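DUF4783 domain-containing protein (Bacteroides fragilis, PDB 4OUQ) is of unknown function but belongs to a DUF4783 family of the NTF2 clan, whose cone-like alpha-beta fold often encloses a ligand pocket in relatives. Local coordinates at residues A[16-30]-A[39-52]. Residues are numbered along the deposited sequence; the frame is centred on the assembly and turned at random.
Sequences NSQELNRYLGEKVNL and VDRQAAEGTLAAFF
Ser17 sets its small side chain as a knob into the hole formed by Glu45, Leu48, Ala49 and Phe52, where helices 17-21 and 41-52 run nearly antiparallel, their axes 9.2 Å apart. Its hydroxyl OG lies 2.9 Å from Glu45 OE2 and 3.3 Å from Ala49 CB; the short serine and the bare methyl of Ala49 allow the backbones to come close. Glu45 has CG anti to its backbone N (chi1 -179°), which lays CG near Asn21 ND2, and the bend at chi2 (-83°) turns the carboxylate forward along the helix, toward Ala49 and Ser17. Asn21 in turn crosses Arg41 at about a right angle; its OD1 takes weak bonds from both NE and NH2, each 3.5 Å long. Arg41 is long enough to reach from Asn21, past Leu24 CB, to Glu26 at the corner of the chain, where NH1 forms a salt bridge with Glu26 OE2 (3.6 Å), the two side chains lying side by side. Here the helix leaves the edge strand of the curved NTF2-like sheet directly, and Asp40 OD1 caps its first turn by accepting from Ala43 N. Val39, just before the helix, forms a hydrogen-bonded antiparallel pair with Val28 of the neighbouring hairpin strand, Val28 N to Val39 O at 2.9 Å. Ala44 is small enough to let Val28 and Leu24 close in, and Leu30 CD1 meets Thr47 CG2 tip to tip at 3.7 Å. Farther along, Leu20 CD1 touches Leu48 CD1 and the edge of the Phe52 ring, Leu20 also touching Ile100 and Leu48 Ile103 of strand 97-107.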
ATOM      1  N   ASN A  16       8.857  -3.898   2.358  1.00 16.95           N
ATOM      2  CA  ASN A  16       8.940  -4.211   3.782  1.00 16.50           C
ATOM      3  C   ASN A  16       7.561  -4.014   4.441  1.00 15.92           C
ATOM      4  O   ASN A  16       7.180  -2.932   4.767  1.00 16.85           O
ATOM      5  CB  ASN A  16      10.017  -3.323   4.449  1.00 16.80           C
ATOM      6  CG  ASN A  16      10.234  -3.665   5.861  1.00 17.62           C
ATOM      7  OD1 ASN A  16       9.310  -4.017   6.577  1.00 19.59           O
ATOM      8  ND2 ASN A  16      11.459  -3.552   6.308  1.00 22.66           N
ATOM      9  N   SER A  17       6.802  -5.104   4.566  1.00 17.44           N
ATOM     10  CA  SER A  17       5.485  -5.050   5.172  1.00 16.42           C
ATOM     11  C   SER A  17       5.449  -4.653   6.639  1.00 17.73           C
ATOM     12  O   SER A  17       4.425  -4.145   7.127  1.00 18.95           O
ATOM     13  CB  SER A  17       4.752  -6.362   4.971  1.00 19.85           C
ATOM     14  OG  SER A  17       5.296  -7.402   5.741  1.00 20.48           O
ATOM     15  N   GLN A  18       6.495  -4.998   7.388  1.00 18.37           N
ATOM     16  CA  GLN A  18       6.576  -4.734   8.782  1.00 18.40           C
ATOM     17  C   GLN A  18       6.569  -3.205   8.986  1.00 16.07           C
ATOM     18  O   GLN A  18       5.918  -2.731   9.875  1.00 19.54           O
ATOM     19  CB  GLN A  18       7.874  -5.369   9.386  1.00 19.89           C
ATOM     20  CG  GLN A  18       7.958  -5.276  10.889  1.00 25.98           C
ATOM     21  CD  GLN A  18       8.292  -3.878  11.396  1.00 28.80           C
ATOM     22  OE1 GLN A  18       9.005  -3.137  10.741  1.00 29.52           O
ATOM     23  NE2 GLN A  18       7.765  -3.521  12.566  1.00 31.20           N
ATOM     24  N   GLU A  19       7.273  -2.480   8.113  1.00 16.43           N
ATOM     25  CA  GLU A  19       7.295  -1.032   8.201  1.00 16.47           C
ATOM     26  C   GLU A  19       5.951  -0.459   7.792  1.00 15.85           C
ATOM     27  O   GLU A  19       5.602   0.620   8.224  1.00 19.18           O
ATOM     28  CB  GLU A  19       8.420  -0.417   7.341  1.00 16.50           C
ATOM     29  CG  GLU A  19       9.799  -0.542   7.933  1.00 20.95           C
ATOM     30  CD  GLU A  19      10.880   0.136   7.100  1.00 24.72           C
ATOM     31  OE1 GLU A  19      10.595   0.783   6.082  1.00 22.21           O
ATOM     32  OE2 GLU A  19      12.053  -0.013   7.478  1.00 31.81           O
ATOM     33  N   LEU A  20       5.239  -1.115   6.895  1.00 16.80           N
ATOM     34  CA  LEU A  20       3.876  -0.637   6.522  1.00 18.27           C
ATOM     35  C   LEU A  20       2.929  -0.777   7.651  1.00 20.11           C
ATOM     36  O   LEU A  20       1.946  -0.058   7.721  1.00 21.45           O
ATOM     37  CB  LEU A  20       3.277  -1.399   5.345  1.00 19.63           C
ATOM     38  CG  LEU A  20       3.660  -0.998   3.974  1.00 21.53           C
ATOM     39  CD1 LEU A  20       3.023  -1.873   2.927  1.00 20.71           C
ATOM     40  CD2 LEU A  20       3.244   0.479   3.706  1.00 20.52           C
ATOM     41  N   ASN A  21       3.169  -1.742   8.516  1.00 19.11           N
ATOM     42  CA  ASN A  21       2.192  -2.085   9.535  1.00 23.23           C
ATOM     43  C   ASN A  21       1.727  -0.922  10.386  1.00 24.77           C
ATOM     44  O   ASN A  21       0.533  -0.784  10.596  1.00 23.00           O
ATOM     45  CB  ASN A  21       2.676  -3.235  10.392  1.00 31.05           C
ATOM     46  CG  ASN A  21       1.619  -3.691  11.408  1.00 40.05           C
ATOM     47  OD1 ASN A  21       1.783  -3.499  12.600  1.00 42.80           O
ATOM     48  ND2 ASN A  21       0.504  -4.228  10.916  1.00 40.73           N
ATOM     49  N   ARG A  22       2.646  -0.015  10.801  1.00 25.35           N
ATOM     50  CA  ARG A  22       2.258   1.115  11.643  0.50 28.73           C
ATOM     51  C   ARG A  22       1.394   2.144  10.902  1.00 23.77           C
ATOM     52  O   ARG A  22       0.808   3.006  11.536  1.00 26.77           O
ATOM     53  CB  ARG A  22       3.476   1.834  12.272  0.50 32.67           C
ATOM     54  CG  ARG A  22       4.359   2.594  11.277  0.50 30.09           C
ATOM     55  CD  ARG A  22       5.481   3.374  11.987  0.50 31.25           C
ATOM     56  NE  ARG A  22       6.501   2.483  12.534  0.50 32.61           N
ATOM     57  CZ  ARG A  22       7.349   1.772  11.800  0.50 32.63           C
ATOM     58  NH1 ARG A  22       7.289   1.791  10.458  0.50 26.56           N
ATOM     59  NH2 ARG A  22       8.211   0.997  12.397  0.50 37.53           N
ATOM     60  N   TYR A  23       1.317   2.033   9.578  1.00 19.55           N
ATOM     61  CA  TYR A  23       0.527   2.951   8.778  1.00 19.74           C
ATOM     62  C   TYR A  23      -0.808   2.341   8.329  1.00 19.27           C
ATOM     63  O   TYR A  23      -1.550   2.983   7.635  1.00 19.33           O
ATOM     64  CB  TYR A  23       1.329   3.421   7.549  1.00 15.15           C
ATOM     65  CG  TYR A  23       2.617   4.082   7.937  1.00 15.99           C
ATOM     66  CD1 TYR A  23       2.621   5.362   8.376  1.00 19.35           C
ATOM     67  CD2 TYR A  23       3.826   3.469   7.695  1.00 17.62           C
ATOM     68  CE1 TYR A  23       3.784   5.966   8.788  1.00 21.23           C
ATOM     69  CE2 TYR A  23       5.014   4.068   8.056  1.00 20.68           C
ATOM     70  CZ  TYR A  23       4.987   5.325   8.567  1.00 22.47           C
ATOM     71  OH  TYR A  23       6.142   5.961   8.915  1.00 29.21           O
ATOM     72  N   LEU A  24      -1.042   1.056   8.675  1.00 18.86           N
ATOM     73  CA  LEU A  24      -2.321   0.402   8.311  1.00 17.36           C
ATOM     74  C   LEU A  24      -3.403   0.737   9.290  1.00 18.60           C
ATOM     75  O   LEU A  24      -3.188   0.732  10.517  1.00 20.40           O
ATOM     76  CB  LEU A  24      -2.150  -1.113   8.211  1.00 16.89           C
ATOM     77  CG  LEU A  24      -1.174  -1.594   7.153  1.00 15.14           C
ATOM     78  CD1 LEU A  24      -0.839  -3.063   7.252  1.00 17.40           C
ATOM     79  CD2 LEU A  24      -1.703  -1.302   5.769  1.00 15.69           C
ATOM     80  N   GLY A  25      -4.582   1.104   8.771  1.00 18.67           N
ATOM     81  CA  GLY A  25      -5.726   1.269   9.556  1.00 20.58           C
ATOM     82  C   GLY A  25      -6.224  -0.050  10.128  1.00 21.10           C
ATOM     83  O   GLY A  25      -5.764  -1.116   9.766  1.00 21.22           O
ATOM     84  N   GLU A  26      -7.218   0.035  10.990  1.00 22.87           N
ATOM     85  CA  GLU A  26      -7.701  -1.159  11.655  1.00 26.10           C
ATOM     86  C   GLU A  26      -8.518  -2.058  10.710  1.00 25.71           C
ATOM     87  O   GLU A  26      -8.612  -3.262  10.930  1.00 27.03           O
ATOM     88  CB  GLU A  26      -8.424  -0.816  12.942  1.00 31.22           C
ATOM     89  CG  GLU A  26      -7.440  -0.369  14.042  1.00 35.09           C
ATOM     90  CD  GLU A  26      -6.478  -1.486  14.454  1.00 41.82           C
ATOM     91  OE1 GLU A  26      -6.946  -2.494  14.957  1.00 52.50           O
ATOM     92  OE2 GLU A  26      -5.269  -1.360  14.270  1.00 42.46           O
ATOM     93  N   LYS A  27      -9.061  -1.463   9.637  1.00 23.88           N
ATOM     94  CA  LYS A  27      -9.716  -2.202   8.563  1.00 22.20           C
ATOM     95  C   LYS A  27      -9.191  -1.711   7.217  1.00 22.08           C
ATOM     96  O   LYS A  27      -9.168  -0.475   6.937  1.00 22.26           O
ATOM     97  CB  LYS A  27     -11.233  -1.992   8.602  1.00 26.20           C
ATOM     98  CG  LYS A  27     -11.982  -2.843   7.590  1.00 29.22           C
ATOM     99  CD  LYS A  27     -13.479  -2.595   7.688  1.00 36.52           C
ATOM    100  CE  LYS A  27     -14.247  -3.656   6.935  1.00 41.59           C
ATOM    101  NZ  LYS A  27     -15.704  -3.432   6.994  1.00 43.41           N
ATOM    102  N   VAL A  28      -8.750  -2.660   6.394  1.00 19.69           N
ATOM    103  CA  VAL A  28      -8.151  -2.368   5.135  1.00 18.77           C
ATOM    104  C   VAL A  28      -8.815  -3.158   4.032  1.00 22.42           C
ATOM    105  O   VAL A  28      -8.962  -4.413   4.140  1.00 21.81           O
ATOM    106  CB  VAL A  28      -6.633  -2.718   5.149  1.00 18.22           C
ATOM    107  CG1 VAL A  28      -5.963  -2.327   3.813  1.00 16.34           C
ATOM    108  CG2 VAL A  28      -5.961  -2.010   6.321  1.00 17.70           C
ATOM    109  N   ASN A  29      -9.212  -2.440   2.979  1.00 20.91           N
ATOM    110  CA  ASN A  29      -9.742  -3.039   1.735  1.00 22.58           C
ATOM    111  C   ASN A  29      -8.591  -3.302   0.741  1.00 20.85           C
ATOM    112  O   ASN A  29      -7.954  -2.380   0.272  1.00 20.36           O
ATOM    113  CB  ASN A  29     -10.776  -2.094   1.087  1.00 26.26           C
ATOM    114  CG  ASN A  29     -11.336  -2.651  -0.217  1.00 33.78           C
ATOM    115  OD1 ASN A  29     -11.380  -3.857  -0.410  1.00 34.57           O
ATOM    116  ND2 ASN A  29     -11.745  -1.760  -1.126  1.00 40.61           N
ATOM    117  N   LEU A  30      -8.259  -4.560   0.530  1.00 19.93           N
ATOM    118  CA  LEU A  30      -7.208  -4.906  -0.414  1.00 16.96           C
ATOM    119  C   LEU A  30      -7.858  -5.338  -1.734  1.00 18.95           C
ATOM    120  O   LEU A  30      -8.756  -6.197  -1.756  1.00 22.77           O
ATOM    121  CB  LEU A  30      -6.313  -6.039   0.119  1.00 20.61           C
ATOM    122  CG  LEU A  30      -5.578  -5.836   1.451  1.00 19.58           C
ATOM    123  CD1 LEU A  30      -4.861  -7.142   1.843  1.00 25.89           C
ATOM    124  CD2 LEU A  30      -4.601  -4.704   1.304  1.00 16.61           C
ATOM    125  N   VAL A  39     -10.261  -6.622   5.422  1.00 27.19           N
ATOM    126  CA  VAL A  39      -9.615  -7.434   6.407  1.00 29.32           C
ATOM    127  C   VAL A  39      -9.066  -6.574   7.511  1.00 28.51           C
ATOM    128  O   VAL A  39      -9.000  -5.338   7.365  1.00 27.01           O
ATOM    129  CB  VAL A  39      -8.523  -8.289   5.749  1.00 30.77           C
ATOM    130  CG1 VAL A  39      -9.147  -9.187   4.690  1.00 34.44           C
ATOM    131  CG2 VAL A  39      -7.448  -7.436   5.135  1.00 27.43           C
ATOM    132  N   ASP A  40      -8.661  -7.192   8.615  1.00 27.89           N
ATOM    133  CA  ASP A  40      -8.104  -6.410   9.718  1.00 27.10           C
ATOM    134  C   ASP A  40      -6.651  -6.117   9.479  1.00 24.03           C
ATOM    135  O   ASP A  40      -6.074  -6.591   8.517  1.00 24.57           O
ATOM    136  CB  ASP A  40      -8.370  -7.035  11.089  1.00 30.44           C
ATOM    137  CG  ASP A  40      -7.778  -8.415  11.250  1.00 32.45           C
ATOM    138  OD1 ASP A  40      -6.829  -8.775  10.543  1.00 33.69           O
ATOM    139  OD2 ASP A  40      -8.258  -9.134  12.138  1.00 42.25           O
ATOM    140  N   ARG A  41      -6.076  -5.271  10.322  1.00 24.37           N
ATOM    141  CA  ARG A  41      -4.733  -4.790  10.127  1.00 21.89           C
ATOM    142  C   ARG A  41      -3.753  -5.945  10.048  1.00 22.01           C
ATOM    143  O   ARG A  41      -2.933  -6.001   9.153  1.00 21.59           O
ATOM    144  CB  ARG A  41      -4.345  -3.837  11.265  1.00 24.30           C
ATOM    145  CG  ARG A  41      -2.962  -3.257  11.185  1.00 26.97           C
ATOM    146  CD  ARG A  41      -2.619  -2.287  12.325  1.00 29.98           C
ATOM    147  NE  ARG A  41      -1.591  -2.890  13.167  1.00 46.97           N
ATOM    148  CZ  ARG A  41      -1.809  -3.794  14.133  1.00 61.78           C
ATOM    149  NH1 ARG A  41      -3.053  -4.150  14.491  1.00 80.82           N
ATOM    150  NH2 ARG A  41      -0.773  -4.318  14.785  1.00 62.42           N
ATOM    151  N   GLN A  42      -3.891  -6.900  10.960  1.00 26.70           N
ATOM    152  CA  GLN A  42      -2.935  -8.013  11.007  1.00 27.19           C
ATOM    153  C   GLN A  42      -3.062  -8.886   9.758  1.00 22.47           C
ATOM    154  O   GLN A  42      -2.037  -9.238   9.109  1.00 23.99           O
ATOM    155  CB  GLN A  42      -3.128  -8.815  12.290  1.00 33.59           C
ATOM    156  CG  GLN A  42      -2.902  -7.984  13.574  1.00 36.60           C
ATOM    157  CD  GLN A  42      -4.194  -7.327  14.182  1.00 40.34           C
ATOM    158  OE1 GLN A  42      -5.162  -6.933  13.470  1.00 32.30           O
ATOM    159  NE2 GLN A  42      -4.189  -7.197  15.501  1.00 53.51           N
ATOM    160  N   ALA A  43      -4.308  -9.168   9.349  1.00 24.45           N
ATOM    161  CA  ALA A  43      -4.540  -9.898   8.120  1.00 23.36           C
ATOM    162  C   ALA A  43      -3.961  -9.164   6.861  1.00 20.91           C
ATOM    163  O   ALA A  43      -3.302  -9.762   6.030  1.00 22.94           O
ATOM    164  CB  ALA A  43      -6.007 -10.203   7.949  1.00 22.29           C
ATOM    165  N   ALA A  44      -4.111  -7.827   6.784  1.00 20.07           N
ATOM    166  CA  ALA A  44      -3.508  -7.053   5.697  1.00 18.65           C
ATOM    167  C   ALA A  44      -2.022  -7.141   5.695  1.00 15.72           C
ATOM    168  O   ALA A  44      -1.413  -7.266   4.659  1.00 15.50           O
ATOM    169  CB  ALA A  44      -3.914  -5.590   5.820  1.00 17.45           C
ATOM    170  N   GLU A  45      -1.402  -6.971   6.874  1.00 16.94           N
ATOM    171  CA  GLU A  45       0.068  -6.971   6.955  1.00 17.61           C
ATOM    172  C   GLU A  45       0.608  -8.321   6.423  1.00 16.73           C
ATOM    173  O   GLU A  45       1.641  -8.332   5.729  1.00 16.55           O
ATOM    174  CB  GLU A  45       0.563  -6.743   8.361  1.00 22.84           C
ATOM    175  CG  GLU A  45       2.108  -6.711   8.454  1.00 24.09           C
ATOM    176  CD  GLU A  45       2.721  -8.114   8.550  1.00 29.67           C
ATOM    177  OE1 GLU A  45       2.097  -8.972   9.183  1.00 25.91           O
ATOM    178  OE2 GLU A  45       3.831  -8.371   7.993  1.00 27.05           O
ATOM    179  N   GLY A  46      -0.077  -9.422   6.775  1.00 16.39           N
ATOM    180  CA  GLY A  46       0.352 -10.789   6.318  1.00 15.47           C
ATOM    181  C   GLY A  46       0.191 -10.953   4.813  1.00 15.24           C
ATOM    182  O   GLY A  46       1.061 -11.461   4.124  1.00 15.80           O
ATOM    183  N   THR A  47      -0.910 -10.470   4.285  1.00 14.51           N
ATOM    184  CA  THR A  47      -1.135 -10.538   2.860  1.00 14.25           C
ATOM    185  C   THR A  47      -0.064  -9.740   2.074  1.00 13.15           C
ATOM    186  O   THR A  47       0.400 -10.153   1.002  1.00 14.44           O
ATOM    187  CB  THR A  47      -2.572 -10.055   2.497  1.00 16.31           C
ATOM    188  OG1 THR A  47      -3.537 -10.897   3.143  1.00 20.16           O
ATOM    189  CG2 THR A  47      -2.745 -10.107   1.017  1.00 16.47           C
ATOM    190  N   LEU A  48       0.296  -8.535   2.578  1.00 14.52           N
ATOM    191  CA  LEU A  48       1.308  -7.740   1.952  1.00 13.42           C
ATOM    192  C   LEU A  48       2.699  -8.404   2.056  1.00 10.90           C
ATOM    193  O   LEU A  48       3.480  -8.354   1.112  1.00 12.80           O
ATOM    194  CB  LEU A  48       1.343  -6.317   2.519  1.00 14.45           C
ATOM    195  CG  LEU A  48       0.077  -5.513   2.225  1.00 17.76           C
ATOM    196  CD1 LEU A  48      -0.044  -4.312   3.145  1.00 19.78           C
ATOM    197  CD2 LEU A  48       0.135  -5.084   0.764  1.00 17.25           C
ATOM    198  N   ALA A  49       2.985  -9.003   3.200  1.00 12.58           N
ATOM    199  CA  ALA A  49       4.231  -9.786   3.376  1.00 12.65           C
ATOM    200  C   ALA A  49       4.291 -10.888   2.312  1.00 13.51           C
ATOM    201  O   ALA A  49       5.282 -11.116   1.725  1.00 13.24           O
ATOM    202  CB  ALA A  49       4.339 -10.366   4.722  1.00 13.64           C
ATOM    203  N   ALA A  50       3.177 -11.555   2.077  1.00 14.19           N
ATOM    204  CA  ALA A  50       3.150 -12.583   1.060  1.00 12.70           C
ATOM    205  C   ALA A  50       3.385 -12.022  -0.346  1.00 12.62           C
ATOM    206  O   ALA A  50       4.165 -12.594  -1.159  1.00 13.72           O
ATOM    207  CB  ALA A  50       1.862 -13.359   1.132  1.00 13.81           C
ATOM    208  N   PHE A  51       2.769 -10.906  -0.618  1.00 12.36           N
ATOM    209  CA  PHE A  51       2.907 -10.259  -1.924  1.00 13.05           C
ATOM    210  C   PHE A  51       4.363  -9.853  -2.189  1.00 10.98           C
ATOM    211  O   PHE A  51       4.935 -10.136  -3.274  1.00 12.84           O
ATOM    212  CB  PHE A  51       1.945  -9.054  -2.043  1.00 12.86           C
ATOM    213  CG  PHE A  51       2.104  -8.313  -3.333  1.00 12.36           C
ATOM    214  CD1 PHE A  51       1.542  -8.789  -4.512  1.00 19.73           C
ATOM    215  CD2 PHE A  51       2.931  -7.209  -3.398  1.00 12.56           C
ATOM    216  CE1 PHE A  51       1.769  -8.129  -5.726  1.00 15.70           C
ATOM    217  CE2 PHE A  51       3.199  -6.593  -4.634  1.00 14.81           C
ATOM    218  CZ  PHE A  51       2.615  -7.083  -5.774  1.00 14.09           C
ATOM    219  N   PHE A  52       4.982  -9.230  -1.194  1.00 12.26           N
ATOM    220  CA  PHE A  52       6.396  -8.826  -1.305  1.00 11.70           C
ATOM    221  C   PHE A  52       7.345  -9.981  -1.321  1.00 15.11           C
ATOM    222  O   PHE A  52       8.427  -9.904  -1.930  1.00 16.32           O
ATOM    223  CB  PHE A  52       6.822  -7.884  -0.155  1.00 12.38           C
ATOM    224  CG  PHE A  52       6.133  -6.527  -0.146  1.00 11.10           C
ATOM    225  CD1 PHE A  52       5.866  -5.816  -1.319  1.00 10.81           C
ATOM    226  CD2 PHE A  52       5.708  -5.976   1.060  1.00 16.28           C
ATOM    227  CE1 PHE A  52       5.293  -4.572  -1.306  1.00 15.00           C
ATOM    228  CE2 PHE A  52       5.101  -4.719   1.097  1.00 20.50           C
ATOM    229  CZ  PHE A  52       4.903  -4.004  -0.077  1.00 16.41           C
TER